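Local structure of anaphase-promoting complex subunit cut9 (Schizosaccharomyces pombe, 2XPI) at residues Val374-Leu377 against Ala378-Ile381; Ala392-Tyr395 against Phe396-Ser400; His415-Ile419 against Glu420-Asp424; Thr440-Pro443 against Tyr444-Gly448. The protein forms part of the anaphase-promoting complex, an E3 ubiquitin ligase that controls mitotic and G1 progression, using its tetratricopeptide repeats to homodimerize and to bind hcn1. One frame throughout, in Å; residues are numbered along the deposited sequence.

Interaction 1 (Val374-Leu377 against Ala378-Ile381)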
loop_
_atom_site.group_PDB
_atom_site.type_symbol
_atom_site.label_atom_id
_atom_site.label_comp_id
_atom_site.label_asym_id
_atom_site.label_seq_id
_atom_site.Cartn_x
_atom_site.Cartn_y
_atom_site.Cartn_z
ATOM N N VAL A 374 -15.684 1.376 -12.654
ATOM C CA VAL A 374 -15.947 2.083 -13.900
ATOM C C VAL A 374 -15.373 1.324 -15.074
ATOM O O VAL A 374 -15.951 1.328 -16.155
ATOM C CB VAL A 374 -15.297 3.473 -13.970
ATOM C CG1 VAL A 374 -16.304 4.484 -14.518
ATOM C CG2 VAL A 374 -14.745 3.884 -12.625
ATOM N N THR A 375 -14.211 0.710 -14.878
ATOM C CA THR A 375 -13.557 0.016 -15.978
ATOM C C THR A 375 -14.498 -1.001 -16.586
ATOM O O THR A 375 -14.606 -1.104 -17.805
ATOM C CB THR A 375 -12.273 -0.672 -15.542
ATOM O OG1 THR A 375 -11.285 0.333 -15.330
ATOM C CG2 THR A 375 -11.778 -1.628 -16.627
ATOM N N TRP A 376 -15.204 -1.731 -15.734
ATOM C CA TRP A 376 -16.071 -2.790 -16.225
ATOM C C TRP A 376 -17.452 -2.296 -16.652
ATOM O O TRP A 376 -18.116 -2.951 -17.432
ATOM C CB TRP A 376 -16.088 -3.958 -15.252
ATOM C CG TRP A 376 -14.664 -4.360 -14.946
ATOM C CD1 TRP A 376 -13.944 -4.021 -13.846
ATOM C CD2 TRP A 376 -13.777 -5.101 -15.788
ATOM N NE1 TRP A 376 -12.677 -4.531 -13.926
ATOM C CE2 TRP A 376 -12.544 -5.194 -15.115
ATOM C CE3 TRP A 376 -13.906 -5.705 -17.041
ATOM C CZ2 TRP A 376 -11.453 -5.873 -15.643
ATOM C CZ3 TRP A 376 -12.812 -6.376 -17.571
ATOM C CH2 TRP A 376 -11.608 -6.462 -16.869
ATOM N N LEU A 377 -17.845 -1.115 -16.183
ATOM C CA LEU A 377 -19.001 -0.416 -16.741
ATOM C C LEU A 377 -18.736 -0.169 -18.213
ATOM O O LEU A 377 -19.611 -0.360 -19.044
ATOM C CB LEU A 377 -19.212 0.916 -16.030
ATOM C CG LEU A 377 -20.532 1.718 -15.992
ATOM C CD1 LEU A 377 -20.352 3.054 -16.660
ATOM C CD2 LEU A 377 -21.774 1.008 -16.509
ATOM N N ALA A 378 -17.511 0.243 -18.532
ATOM C CA ALA A 378 -17.147 0.589 -19.905
ATOM C C ALA A 378 -17.123 -0.647 -20.818
ATOM O O ALA A 378 -17.617 -0.612 -21.956
ATOM C CB ALA A 378 -15.807 1.323 -19.940
ATOM N N VAL A 379 -16.543 -1.735 -20.321
ATOM C CA VAL A 379 -16.562 -2.994 -21.060
ATOM C C VAL A 379 -18.007 -3.426 -21.350
ATOM O O VAL A 379 -18.303 -3.885 -22.435
ATOM C CB VAL A 379 -15.810 -4.103 -20.311
ATOM C CG1 VAL A 379 -15.957 -5.405 -21.024
ATOM C CG2 VAL A 379 -14.343 -3.754 -20.205
ATOM N N GLY A 380 -18.903 -3.236 -20.387
ATOM C CA GLY A 380 -20.280 -3.638 -20.538
ATOM C C GLY A 380 -21.013 -2.790 -21.558
ATOM O O GLY A 380 -21.714 -3.318 -22.420
ATOM N N ILE A 381 -20.861 -1.473 -21.462
ATOM C CA ILE A 381 -21.552 -0.561 -22.362
ATOM C C ILE A 381 -21.153 -0.852 -23.793
ATOM O O ILE A 381 -21.976 -0.769 -24.700
ATOM C CB ILE A 381 -21.275 0.914 -22.013
ATOM C CG1 ILE A 381 -22.002 1.277 -20.717
ATOM C CG2 ILE A 381 -21.728 1.844 -23.161
ATOM C CD1 ILE A 381 -21.640 2.626 -20.174
#

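Interaction 2 (Ala392-Tyr395 against Phe396-Ser400)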
loop_
_atom_site.group_PDB
_atom_site.type_symbol
_atom_site.label_atom_id
_atom_site.label_comp_id
_atom_site.label_asym_id
_atom_site.label_seq_id
_atom_site.Cartn_x
_atom_site.Cartn_y
_atom_site.Cartn_z
ATOM N N ALA A 392 -22.315 -8.403 -21.893
ATOM C CA ALA A 392 -22.664 -7.138 -21.273
ATOM C C ALA A 392 -23.193 -7.391 -19.861
ATOM O O ALA A 392 -22.723 -6.780 -18.901
ATOM C CB ALA A 392 -23.676 -6.400 -22.102
ATOM N N ARG A 393 -24.163 -8.297 -19.726
ATOM C CA ARG A 393 -24.669 -8.640 -18.398
ATOM C C ARG A 393 -23.560 -9.054 -17.445
ATOM O O ARG A 393 -23.508 -8.563 -16.320
ATOM C CB ARG A 393 -25.711 -9.744 -18.439
ATOM C CG ARG A 393 -26.191 -10.114 -17.048
ATOM C CD ARG A 393 -27.631 -10.527 -17.037
ATOM N NE ARG A 393 -27.815 -11.903 -17.467
ATOM C CZ ARG A 393 -28.618 -12.281 -18.457
ATOM N NH1 ARG A 393 -29.322 -11.384 -19.145
ATOM N NH2 ARG A 393 -28.717 -13.571 -18.757
ATOM N N ARG A 394 -22.678 -9.946 -17.894
ATOM C CA ARG A 394 -21.530 -10.331 -17.076
ATOM C C ARG A 394 -20.793 -9.098 -16.499
ATOM O O ARG A 394 -20.426 -9.071 -15.319
ATOM C CB ARG A 394 -20.525 -11.222 -17.832
ATOM C CG ARG A 394 -19.090 -10.911 -17.369
ATOM C CD ARG A 394 -18.072 -11.996 -17.615
ATOM N NE ARG A 394 -17.093 -12.180 -16.526
ATOM C CZ ARG A 394 -17.222 -11.778 -15.252
ATOM N NH1 ARG A 394 -18.296 -11.122 -14.820
ATOM N NH2 ARG A 394 -16.256 -12.059 -14.384
ATOM N N TYR A 395 -20.569 -8.086 -17.329
ATOM C CA TYR A 395 -19.685 -6.993 -16.925
ATOM C C TYR A 395 -20.345 -5.950 -16.055
ATOM O O TYR A 395 -19.677 -5.361 -15.220
ATOM C CB TYR A 395 -18.958 -6.381 -18.123
ATOM C CG TYR A 395 -17.908 -7.347 -18.620
ATOM C CD1 TYR A 395 -16.750 -7.581 -17.879
ATOM C CD2 TYR A 395 -18.082 -8.056 -19.802
ATOM C CE1 TYR A 395 -15.791 -8.467 -18.315
ATOM C CE2 TYR A 395 -17.117 -8.951 -20.249
ATOM C CZ TYR A 395 -15.983 -9.154 -19.495
ATOM O OH TYR A 395 -15.030 -10.052 -19.913
ATOM N N PHE A 396 -21.649 -5.744 -16.225
ATOM C CA PHE A 396 -22.371 -4.864 -15.331
ATOM C C PHE A 396 -22.502 -5.599 -14.015
ATOM O O PHE A 396 -22.528 -4.988 -12.940
ATOM C CB PHE A 396 -23.744 -4.508 -15.886
ATOM C CG PHE A 396 -23.697 -3.724 -17.163
ATOM C CD1 PHE A 396 -22.980 -2.539 -17.237
ATOM C CD2 PHE A 396 -24.391 -4.159 -18.281
ATOM C CE1 PHE A 396 -22.932 -1.815 -18.404
ATOM C CE2 PHE A 396 -24.354 -3.439 -19.447
ATOM C CZ PHE A 396 -23.618 -2.263 -19.510
ATOM N N SER A 397 -22.571 -6.920 -14.094
ATOM C CA SER A 397 -22.528 -7.724 -12.883
ATOM C C SER A 397 -21.211 -7.527 -12.126
ATOM O O SER A 397 -21.209 -7.359 -10.911
ATOM C CB SER A 397 -22.703 -9.204 -13.194
ATOM O OG SER A 397 -22.930 -9.917 -11.990
ATOM N N LYS A 398 -20.101 -7.556 -12.850
ATOM C CA LYS A 398 -18.778 -7.513 -12.251
ATOM C C LYS A 398 -18.542 -6.160 -11.591
ATOM O O LYS A 398 -18.005 -6.071 -10.489
ATOM C CB LYS A 398 -17.731 -7.757 -13.333
ATOM C CG LYS A 398 -16.330 -7.956 -12.825
ATOM C CD LYS A 398 -15.352 -8.066 -13.972
ATOM C CE LYS A 398 -13.934 -7.759 -13.483
ATOM N NZ LYS A 398 -13.364 -8.757 -12.519
ATOM N N SER A 399 -18.971 -5.114 -12.283
ATOM C CA SER A 399 -18.820 -3.736 -11.852
ATOM C C SER A 399 -19.711 -3.418 -10.638
ATOM O O SER A 399 -19.268 -2.810 -9.684
ATOM C CB SER A 399 -19.153 -2.834 -13.046
ATOM O OG SER A 399 -19.313 -1.491 -12.688
ATOM N N SER A 400 -20.968 -3.847 -10.669
ATOM C CA SER A 400 -21.884 -3.561 -9.581
ATOM C C SER A 400 -21.536 -4.398 -8.351
ATOM O O SER A 400 -21.981 -4.117 -7.237
ATOM C CB SER A 400 -23.312 -3.856 -10.023
ATOM O OG SER A 400 -23.527 -5.251 -10.170
#

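Interaction 3 (His415-Ile419 against Glu420-Asp424)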
loop_
_atom_site.group_PDB
_atom_site.type_symbol
_atom_site.label_atom_id
_atom_site.label_comp_id
_atom_site.label_asym_id
_atom_site.label_seq_id
_atom_site.Cartn_x
_atom_site.Cartn_y
_atom_site.Cartn_z
ATOM N N HIS A 415 -30.962 -3.241 -17.783
ATOM C CA HIS A 415 -31.232 -3.221 -19.235
ATOM C C HIS A 415 -30.928 -4.544 -19.950
ATOM O O HIS A 415 -31.661 -4.944 -20.850
ATOM C CB HIS A 415 -30.475 -2.094 -19.941
ATOM C CG HIS A 415 -30.988 -0.732 -19.618
ATOM N ND1 HIS A 415 -30.273 0.414 -19.881
ATOM C CD2 HIS A 415 -32.146 -0.329 -19.048
ATOM C CE1 HIS A 415 -30.968 1.465 -19.484
ATOM N NE2 HIS A 415 -32.108 1.041 -18.972
ATOM N N SER A 416 -29.841 -5.201 -19.557
ATOM C CA SER A 416 -29.497 -6.519 -20.068
ATOM C C SER A 416 -30.607 -7.509 -19.796
ATOM O O SER A 416 -30.995 -8.295 -20.667
ATOM C CB SER A 416 -28.216 -7.032 -19.400
ATOM O OG SER A 416 -27.126 -6.160 -19.654
ATOM N N PHE A 417 -31.120 -7.500 -18.579
ATOM C CA PHE A 417 -32.242 -8.383 -18.287
ATOM C C PHE A 417 -33.476 -7.993 -19.104
ATOM O O PHE A 417 -34.157 -8.871 -19.654
ATOM C CB PHE A 417 -32.564 -8.396 -16.798
ATOM C CG PHE A 417 -31.581 -9.160 -15.984
ATOM C CD1 PHE A 417 -31.393 -10.518 -16.197
ATOM C CD2 PHE A 417 -30.856 -8.539 -14.986
ATOM C CE1 PHE A 417 -30.489 -11.242 -15.424
ATOM C CE2 PHE A 417 -29.949 -9.255 -14.216
ATOM C CZ PHE A 417 -29.767 -10.611 -14.437
ATOM N N ALA A 418 -33.764 -6.688 -19.188
ATOM C CA ALA A 418 -34.960 -6.253 -19.902
ATOM C C ALA A 418 -34.897 -6.770 -21.326
ATOM O O ALA A 418 -35.850 -7.396 -21.798
ATOM C CB ALA A 418 -35.122 -4.760 -19.870
ATOM N N ILE A 419 -33.762 -6.560 -21.991
ATOM C CA ILE A 419 -33.600 -7.017 -23.373
ATOM C C ILE A 419 -33.811 -8.530 -23.543
ATOM O O ILE A 419 -34.422 -8.956 -24.512
ATOM C CB ILE A 419 -32.237 -6.622 -23.956
ATOM C CG1 ILE A 419 -32.318 -5.260 -24.618
ATOM C CG2 ILE A 419 -31.780 -7.622 -24.998
ATOM C CD1 ILE A 419 -31.232 -4.319 -24.152
ATOM N N GLU A 420 -33.306 -9.328 -22.602
ATOM C CA GLU A 420 -33.480 -10.782 -22.637
ATOM C C GLU A 420 -34.902 -11.233 -22.314
ATOM O O GLU A 420 -35.227 -12.412 -22.432
ATOM C CB GLU A 420 -32.514 -11.475 -21.671
ATOM C CG GLU A 420 -31.091 -11.645 -22.186
ATOM C CD GLU A 420 -31.010 -11.643 -23.713
ATOM O OE1 GLU A 420 -31.292 -10.576 -24.306
ATOM O OE2 GLU A 420 -30.657 -12.687 -24.324
ATOM N N GLY A 421 -35.747 -10.300 -21.896
ATOM C CA GLY A 421 -37.088 -10.654 -21.471
ATOM C C GLY A 421 -37.147 -11.151 -20.041
ATOM O O GLY A 421 -38.129 -11.719 -19.634
ATOM N N GLU A 422 -36.096 -10.937 -19.267
ATOM C CA GLU A 422 -36.096 -11.364 -17.872
ATOM C C GLU A 422 -36.684 -10.291 -16.962
ATOM O O GLU A 422 -35.964 -9.622 -16.213
ATOM C CB GLU A 422 -34.678 -11.666 -17.422
ATOM C CG GLU A 422 -34.562 -12.920 -16.629
ATOM C CD GLU A 422 -33.969 -14.014 -17.457
ATOM O OE1 GLU A 422 -33.063 -13.700 -18.269
ATOM O OE2 GLU A 422 -34.411 -15.175 -17.305
ATOM N N HIS A 423 -37.996 -10.134 -17.029
ATOM C CA HIS A 423 -38.668 -9.037 -16.360
ATOM C C HIS A 423 -38.402 -8.932 -14.863
ATOM O O HIS A 423 -38.095 -7.850 -14.387
ATOM C CB HIS A 423 -40.176 -9.074 -16.634
ATOM C CG HIS A 423 -40.506 -9.226 -18.079
ATOM N ND1 HIS A 423 -39.967 -8.408 -19.052
ATOM C CD2 HIS A 423 -41.289 -10.122 -18.726
ATOM C CE1 HIS A 423 -40.417 -8.785 -20.234
ATOM N NE2 HIS A 423 -41.222 -9.821 -20.064
ATOM N N ASP A 424 -38.531 -10.023 -14.120
ATOM C CA ASP A 424 -38.377 -9.966 -12.663
ATOM C C ASP A 424 -36.996 -9.509 -12.197
ATOM O O ASP A 424 -36.855 -8.711 -11.249
ATOM C CB ASP A 424 -38.709 -11.313 -12.045
ATOM C CG ASP A 424 -40.190 -11.562 -11.993
ATOM O OD1 ASP A 424 -40.603 -12.742 -11.852
ATOM O OD2 ASP A 424 -40.938 -10.560 -12.104
#

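Interaction 4 (Thr440-Pro443 against Tyr444-Gly448)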
loop_
_atom_site.group_PDB
_atom_site.type_symbol
_atom_site.label_atom_id
_atom_site.label_comp_id
_atom_site.label_asym_id
_atom_site.label_seq_id
_atom_site.Cartn_x
_atom_site.Cartn_y
_atom_site.Cartn_z
ATOM N N THR A 440 -34.349 11.258 -9.033
ATOM C CA THR A 440 -34.241 11.358 -10.478
ATOM C C THR A 440 -35.341 10.539 -11.094
ATOM O O THR A 440 -35.877 9.655 -10.460
ATOM C CB THR A 440 -32.862 10.973 -10.988
ATOM O OG1 THR A 440 -32.895 9.669 -11.557
ATOM C CG2 THR A 440 -31.891 10.988 -9.865
ATOM N N HIS A 441 -35.713 10.881 -12.314
ATOM C CA HIS A 441 -36.946 10.358 -12.894
ATOM C C HIS A 441 -36.763 9.081 -13.707
ATOM O O HIS A 441 -37.734 8.379 -13.981
ATOM C CB HIS A 441 -37.601 11.409 -13.771
ATOM C CG HIS A 441 -37.003 11.502 -15.135
ATOM N ND1 HIS A 441 -35.718 11.947 -15.352
ATOM C CD2 HIS A 441 -37.511 11.201 -16.353
ATOM C CE1 HIS A 441 -35.457 11.912 -16.649
ATOM N NE2 HIS A 441 -36.527 11.458 -17.276
ATOM N N LEU A 442 -35.529 8.766 -14.069
ATOM C CA LEU A 442 -35.277 7.637 -14.941
ATOM C C LEU A 442 -35.563 6.247 -14.364
ATOM O O LEU A 442 -36.167 5.435 -15.033
ATOM C CB LEU A 442 -33.863 7.701 -15.503
ATOM C CG LEU A 442 -33.657 8.697 -16.638
ATOM C CD1 LEU A 442 -32.228 8.652 -17.085
ATOM C CD2 LEU A 442 -34.572 8.380 -17.796
ATOM N N PRO A 443 -35.115 5.950 -13.134
ATOM C CA PRO A 443 -35.488 4.642 -12.569
ATOM C C PRO A 443 -36.986 4.325 -12.537
ATOM O O PRO A 443 -37.320 3.194 -12.840
ATOM C CB PRO A 443 -34.910 4.703 -11.161
ATOM C CG PRO A 443 -33.652 5.525 -11.350
ATOM C CD PRO A 443 -34.111 6.634 -12.301
ATOM N N TYR A 444 -37.864 5.268 -12.206
ATOM C CA TYR A 444 -39.317 5.030 -12.262
ATOM C C TYR A 444 -39.815 4.883 -13.694
ATOM O O TYR A 444 -40.786 4.168 -13.955
ATOM C CB TYR A 444 -40.094 6.180 -11.643
ATOM C CG TYR A 444 -39.934 6.282 -10.156
ATOM C CD1 TYR A 444 -39.494 5.210 -9.417
ATOM C CD2 TYR A 444 -40.220 7.458 -9.498
ATOM C CE1 TYR A 444 -39.345 5.301 -8.079
ATOM C CE2 TYR A 444 -40.074 7.563 -8.155
ATOM C CZ TYR A 444 -39.639 6.483 -7.443
ATOM O OH TYR A 444 -39.484 6.598 -6.080
ATOM N N LEU A 445 -39.171 5.603 -14.603
ATOM C CA LEU A 445 -39.415 5.441 -16.018
ATOM C C LEU A 445 -39.232 3.978 -16.388
ATOM O O LEU A 445 -40.127 3.342 -16.957
ATOM C CB LEU A 445 -38.428 6.280 -16.812
ATOM C CG LEU A 445 -39.028 6.881 -18.067
ATOM C CD1 LEU A 445 -38.018 7.736 -18.813
ATOM C CD2 LEU A 445 -39.574 5.766 -18.930
ATOM N N PHE A 446 -38.065 3.443 -16.050
ATOM C CA PHE A 446 -37.723 2.094 -16.444
ATOM C C PHE A 446 -38.613 1.063 -15.741
ATOM O O PHE A 446 -39.055 0.085 -16.351
ATOM C CB PHE A 446 -36.247 1.824 -16.173
ATOM C CG PHE A 446 -35.306 2.763 -16.892
ATOM C CD1 PHE A 446 -35.638 3.295 -18.116
ATOM C CD2 PHE A 446 -34.067 3.086 -16.347
ATOM C CE1 PHE A 446 -34.761 4.158 -18.784
ATOM C CE2 PHE A 446 -33.183 3.948 -17.010
ATOM C CZ PHE A 446 -33.526 4.481 -18.218
ATOM N N LEU A 447 -38.869 1.274 -14.455
ATOM C CA LEU A 447 -39.794 0.411 -13.734
ATOM C C LEU A 447 -41.170 0.413 -14.430
ATOM O O LEU A 447 -41.806 -0.619 -14.543
ATOM C CB LEU A 447 -39.942 0.858 -12.275
ATOM C CG LEU A 447 -39.194 0.195 -11.106
ATOM C CD1 LEU A 447 -38.611 -1.151 -11.493
ATOM C CD2 LEU A 447 -38.116 1.116 -10.543
ATOM N N GLY A 448 -41.615 1.575 -14.895
ATOM C CA GLY A 448 -42.877 1.677 -15.601
ATOM C C GLY A 448 -42.897 0.852 -16.884
ATOM O O GLY A 448 -43.839 0.094 -17.131
#

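Interaction 1 (Val374-Leu377 against Ala378-Ile381)
Trp376 and Val379, three residues apart on helix 373-385, make one of two apolar contacts in this stretch: CE3 of the indole lies 3.7 Å from CG2 of Val379. The two side chains run alongside each other in the same direction, and the methyl meets the ring at a slant. Placing CG beside the backbone N (chi1 -52°) carries the indole back toward the helix start, where its NE1 is hydrogen-bonded to Pro370 O; Thr375 CG2 sits over the centre of one indole face. The second apolar pair, Leu377 and Ile381, is itself spaced by one turn, and its CD1 methyls meet at 3.8 Å.

The polar part is backbone. Ala378 N bonds to Val374 O at 3.0 Å and Ile381 N to Leu377 O at 2.9 Å, while Gly380 N reaches Trp376 O at 3.1 Å from a position 36° out of that carbonyl's plane. Gly380 has no side chain, and its bare backbone is met by the next helix, with its C atom 3.4 Å from Phe396 CZ. A tryptophan followed one turn later by glycine, facing an aromatic of the second helix, matches part of the consensus of the first helix of a tetratricopeptide repeat, here TPR 9.

Interaction 2 (Ala392-Tyr395 against Phe396-Ser400)
Tyr395 and Lys398 lie side by side and point the same way, the lysine CD standing 4.2 Å from Tyr395 CD1 at an oblique position on the phenol ring. One face of that ring has Arg394 CG above its centre, 3.8 Å from the plane. The Arg394 guanidinium is itself approached over one face by Lys398 CD, and its NH1 comes within 3.7 Å of Lys398 CB, so the lysine's aliphatic chain touches two flat groups at once. The Phe396 ring turns back over the preceding turn, because CG sits beside the backbone N (chi1 -64°); its CE2 then meets Ala392 CB at 4.0 Å, and Ala392 O lies obliquely to the ring.

That same carbonyl accepts Phe396 N at 3.1 Å, with an N-H...O angle of 162°. Ser397 N is likewise bonded to Arg393 O at 2.9 Å. Outside the stretch, Phe396 packs on Leu377 of helix 373-385 and Ser399 OG bonds to Ala373 O, both tying the two helices of TPR 9 together. A serine in place of Phe396 would probably open a gap between these helices and leave the Ala392 methyl without its aromatic neighbour.

The chemistry is divided: an aromatic-to-methyl contact on the buried side, and two neighbouring basic chains on the more exposed one. Lys398 has a cation-pi partner in Trp376. Its NZ stands 4.8 Å from Arg394 NH2, not in contact, so some repulsion between the like charges is probable.

Interaction 3 (His415-Ile419 against Glu420-Asp424)
Phe417 and Glu422 close a Schellman motif at the end of helix 407-420, inside TPR 10. The evidence is a pair of backbone bonds reaching back into the last turn: Glu422 N to Phe417 O at 2.9 Å, spanning five residues, and Gly421 N to Ala418 O, also at 2.9 Å. Gly421 itself has a positive phi of 82°, at which a CB would be jammed against the preceding carbonyl oxygen.

The close-packed side lies next to Phe417. With CG beside the backbone N (chi1 -74°), its CD1 comes 3.7 Å from Glu422 CB, so it is the aliphatic part of the acid that meets the aromatic. The ring and carboxylate planes are 90° apart. Beyond the two segments Phe417 meets Phe413 edge-to-face and packs on Gln425 and Ala426 of helix 423-435, so the ring packs against both helices of the repeat.

The opposite character appears at Ile419, Glu420 and Gly421, all exposed. Glu420 still closes a helical turn through N to Ser416 O at 3.2 Å, and its CG lies 3.7 Å from that same oxygen; its side chain also packs on Arg393 of helix 389-402. Glu422 then occupies the N-cap position of helix 423-435 and is the centre of an inverse gamma turn, with a weak bond from His423 N to Gly421 O. This Gly421 O sits 3.5 Å above the plane of the His423 imidazole, over its centre.

Interaction 4 (Thr440-Pro443 against Tyr444-Gly448)
Leu442 meets both Leu445 and Phe446 near the start of helix 442-454, which opens TPR 11. Its CD2 is the shared point: 3.7 Å from Leu445 CD1, with the two leucines lying alongside and pointing the same way, and 4.1 Å from Phe446 CZ, where the side chains are skewed to one another. The phenyl ring also has Leu442 O over one face, 3.3 Å above its plane and offset toward the rim. It is brought there by a chi1 of -59°, which sets CG beside the backbone N and lays the ring against the Leu442 carbonyl.

The next layer is the backbone that fixes these positions. Leu442 O accepts Phe446 N at 2.9 Å, nearly along the C=O axis, and His441 O accepts Leu445 N at 3.2 Å in its carbonyl plane. His441 is held in turn through NE2 by Asp474 OD2.

Further out, Leu445 packs on Leu476 and Leu477 of helix 475-487, while Phe446 meets His415 edge-to-face and also touches Tyr430. Leu442, Pro443 and Phe446 contact apolar side chains of another protein's chain, consistent with the binding of hcn1 by TPR repeats 8 and 10-13. With an alanine in place of Phe446, His415 and Tyr430 would probably lose this ring neighbour and a gap would open beside Leu442 CD2.

Pro443 has no N-H to donate; its carbonyl O accepts Leu447 N at 2.9 Å, with an N-H...O angle of 167°.

Overall arrangement
The four contacts follow one another along the chain from TPR 9 to TPR 11. Interactions 1 and 2 occupy the consecutive helices 373-385 and 389-402 of TPR 9, with centres 8 Å apart, and touch where Trp376 meets Lys398 and Tyr395, and where Gly380 and Ile381 meet Phe396. Interaction 2 meets interaction 3, 14 Å away between centres, where Arg393 lies against Phe417 and Glu420. Interaction 3, at the turn between the helices of TPR 10, touches interaction 4 on helix 442-454 through His415 and Phe446. Interactions 1 and 4, with centres 22 Å apart, do not touch. Side chains thus join the two helices of TPR 9, then TPR 9 to 10 and 10 to 11, in a helical array whose repeats 8 and 10-13 bind hcn1.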